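Local coordinates for enoyl-CoA hydratase/isomerase family protein (Pseudomonas syringae pv. tomato, PDB 3OT6) that probably acts on coenzyme A thioesters as a member of the enoyl-CoA hydratase/isomerase family, its exact substrate being unestablished, at residues A76-A81 and R228-L232. Sequence-based numbering, arbitrary orientation.
Sequences AINLVA and RQHML
With CG2 anti to the backbone N and CG1 beside it (chi1 -76°), I77 turns one branch to the aliphatic part of R228 and the other to L232; its beta-branch gives it two arms for two partners. In M231, CG sits between backbone N and carbonyl carbon (chi1 75°), and the chain bends only at its last torsion, bringing selenium and CE up to V80, a reach that suits this long, flexible selenomethionine. V80 and M231 reach toward each other tip to tip: V80 CG2 is 3.5 Å from M231 CE, and V80 CG1 is 3.8 Å from M231 SE. M231 CE also lies 3.4 Å from A76 O, a carbonyl already bonded to V80 N within the helix. V80 packs as well on M69 of helix 66-71 and on Y64. I77 CG1 touches L232 CD2 at 3.8 Å, and I77 CD1 lies between that methyl and R228 O, 3.6 Å from the latter. At the other end, A81 CB lies over one face of the R228 guanidinium, offset toward its rim, 3.5 Å from R228 NH1; alanine's short side chain lets the flat group lie alongside helix 73-91. R228 NE forms a salt bridge with E225 OE1. With no hydrogen bond joining the segments, their cohesion probably comes mainly from apolar burial, the arginine's charge being probably balanced largely by E225 of its own helix, 202-230.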
loop_
_atom_site.group_PDB
_atom_site.type_symbol
_atom_site.label_atom_id
_atom_site.label_comp_id
_atom_site.label_asym_id
_atom_site.label_seq_id
_atom_site.Cartn_x
_atom_site.Cartn_y
_atom_site.Cartn_z
ATOM N N ALA A 76 17.402 -5.273 -7.284
ATOM C CA ALA A 76 16.088 -4.944 -7.806
ATOM C C ALA A 76 15.162 -6.125 -7.598
ATOM O O ALA A 76 14.029 -5.960 -7.175
ATOM C CB ALA A 76 16.184 -4.603 -9.256
ATOM N N ILE A 77 15.650 -7.324 -7.867
ATOM C CA ILE A 77 14.829 -8.505 -7.789
ATOM C C ILE A 77 14.405 -8.789 -6.336
ATOM O O ILE A 77 13.236 -9.182 -6.096
ATOM C CB ILE A 77 15.541 -9.698 -8.385
ATOM C CG1 ILE A 77 15.521 -9.602 -9.917
ATOM C CG2 ILE A 77 14.927 -11.043 -7.891
ATOM C CD1 ILE A 77 16.389 -10.693 -10.617
ATOM N N ASN A 78 15.310 -8.540 -5.391
ATOM C CA ASN A 78 15.064 -8.883 -4.035
ATOM C C ASN A 78 14.179 -7.791 -3.438
ATOM O O ASN A 78 13.278 -8.072 -2.618
ATOM C CB ASN A 78 16.371 -9.069 -3.229
ATOM C CG ASN A 78 16.120 -8.957 -1.714
ATOM O OD1 ASN A 78 16.310 -7.854 -1.088
ATOM N ND2 ASN A 78 15.597 -10.071 -1.111
ATOM N N LEU A 79 14.390 -6.557 -3.891
ATOM C CA LEU A 79 13.584 -5.469 -3.419
ATOM C C LEU A 79 12.107 -5.661 -3.847
ATOM O O LEU A 79 11.193 -5.499 -3.026
ATOM C CB LEU A 79 14.133 -4.085 -3.837
ATOM C CG LEU A 79 13.323 -2.825 -3.423
ATOM C CD1 LEU A 79 13.145 -2.678 -1.914
ATOM C CD2 LEU A 79 13.911 -1.506 -3.953
ATOM N N VAL A 80 11.872 -6.015 -5.108
ATOM C CA VAL A 80 10.500 -6.092 -5.553
ATOM C C VAL A 80 9.876 -7.306 -4.939
ATOM O O VAL A 80 8.693 -7.266 -4.581
ATOM C CB VAL A 80 10.400 -6.124 -7.090
ATOM C CG1 VAL A 80 8.975 -6.706 -7.591
ATOM C CG2 VAL A 80 10.804 -4.770 -7.621
ATOM N N ALA A 81 10.632 -8.390 -4.795
ATOM C CA ALA A 81 10.060 -9.599 -4.120
ATOM C C ALA A 81 9.616 -9.299 -2.671
ATOM O O ALA A 81 8.532 -9.780 -2.206
ATOM C CB ALA A 81 11.016 -10.817 -4.177
ATOM N N ARG A 228 10.622 -12.721 -9.791
ATOM C CA ARG A 228 12.013 -13.113 -9.518
ATOM C C ARG A 228 12.716 -13.643 -10.755
ATOM O O ARG A 228 13.737 -13.117 -11.173
ATOM C CB ARG A 228 12.054 -14.211 -8.476
ATOM C CG ARG A 228 12.267 -13.726 -7.105
ATOM C CD ARG A 228 12.737 -14.874 -6.189
ATOM N NE ARG A 228 12.019 -14.824 -4.903
ATOM C CZ ARG A 228 12.398 -14.083 -3.853
ATOM N NH1 ARG A 228 13.515 -13.323 -3.931
ATOM N NH2 ARG A 228 11.655 -14.091 -2.725
ATOM N N GLN A 229 12.179 -14.714 -11.308
ATOM C CA GLN A 229 12.756 -15.333 -12.496
ATOM C C GLN A 229 12.726 -14.408 -13.736
ATOM O O GLN A 229 13.727 -14.284 -14.418
ATOM C CB GLN A 229 12.053 -16.668 -12.799
ATOM C CG GLN A 229 11.963 -17.665 -11.584
ATOM C CD GLN A 229 10.936 -18.822 -11.825
ATOM O OE1 GLN A 229 10.918 -19.427 -12.912
ATOM N NE2 GLN A 229 10.087 -19.128 -10.807
ATOM N N HIS A 230 11.603 -13.747 -14.022
ATOM C CA HIS A 230 11.456 -13.048 -15.310
ATOM C C HIS A 230 11.097 -11.558 -15.389
ATOM O O HIS A 230 10.866 -11.079 -16.465
ATOM C CB HIS A 230 10.560 -13.849 -16.263
ATOM C CG HIS A 230 11.103 -15.212 -16.577
ATOM N ND1 HIS A 230 12.309 -15.401 -17.233
ATOM C CD2 HIS A 230 10.623 -16.453 -16.296
ATOM C CE1 HIS A 230 12.537 -16.701 -17.353
ATOM N NE2 HIS A 230 11.531 -17.361 -16.790
HETATM N N MSE A 231 11.067 -10.819 -14.291
HETATM C CA MSE A 231 10.624 -9.441 -14.373
HETATM C C MSE A 231 11.597 -8.594 -15.142
HETATM O O MSE A 231 11.225 -7.601 -15.724
HETATM C CB MSE A 231 10.416 -8.810 -12.989
HETATM C CG MSE A 231 11.688 -8.419 -12.218
HETATM SE SE MSE A 231 11.133 -7.657 -10.534
HETATM C CE MSE A 231 12.510 -6.327 -10.246
ATOM N N LEU A 232 12.869 -8.954 -15.073
ATOM C CA LEU A 232 13.905 -8.143 -15.711
ATOM C C LEU A 232 14.213 -8.734 -17.124
ATOM O O LEU A 232 14.432 -7.974 -18.105
ATOM C CB LEU A 232 15.136 -8.109 -14.809
ATOM C CG LEU A 232 15.486 -6.891 -13.945
ATOM C CD1 LEU A 232 14.305 -6.088 -13.461
ATOM C CD2 LEU A 232 16.392 -7.342 -12.795
ATOM O OXT LEU A 232 14.219 -9.995 -17.270
#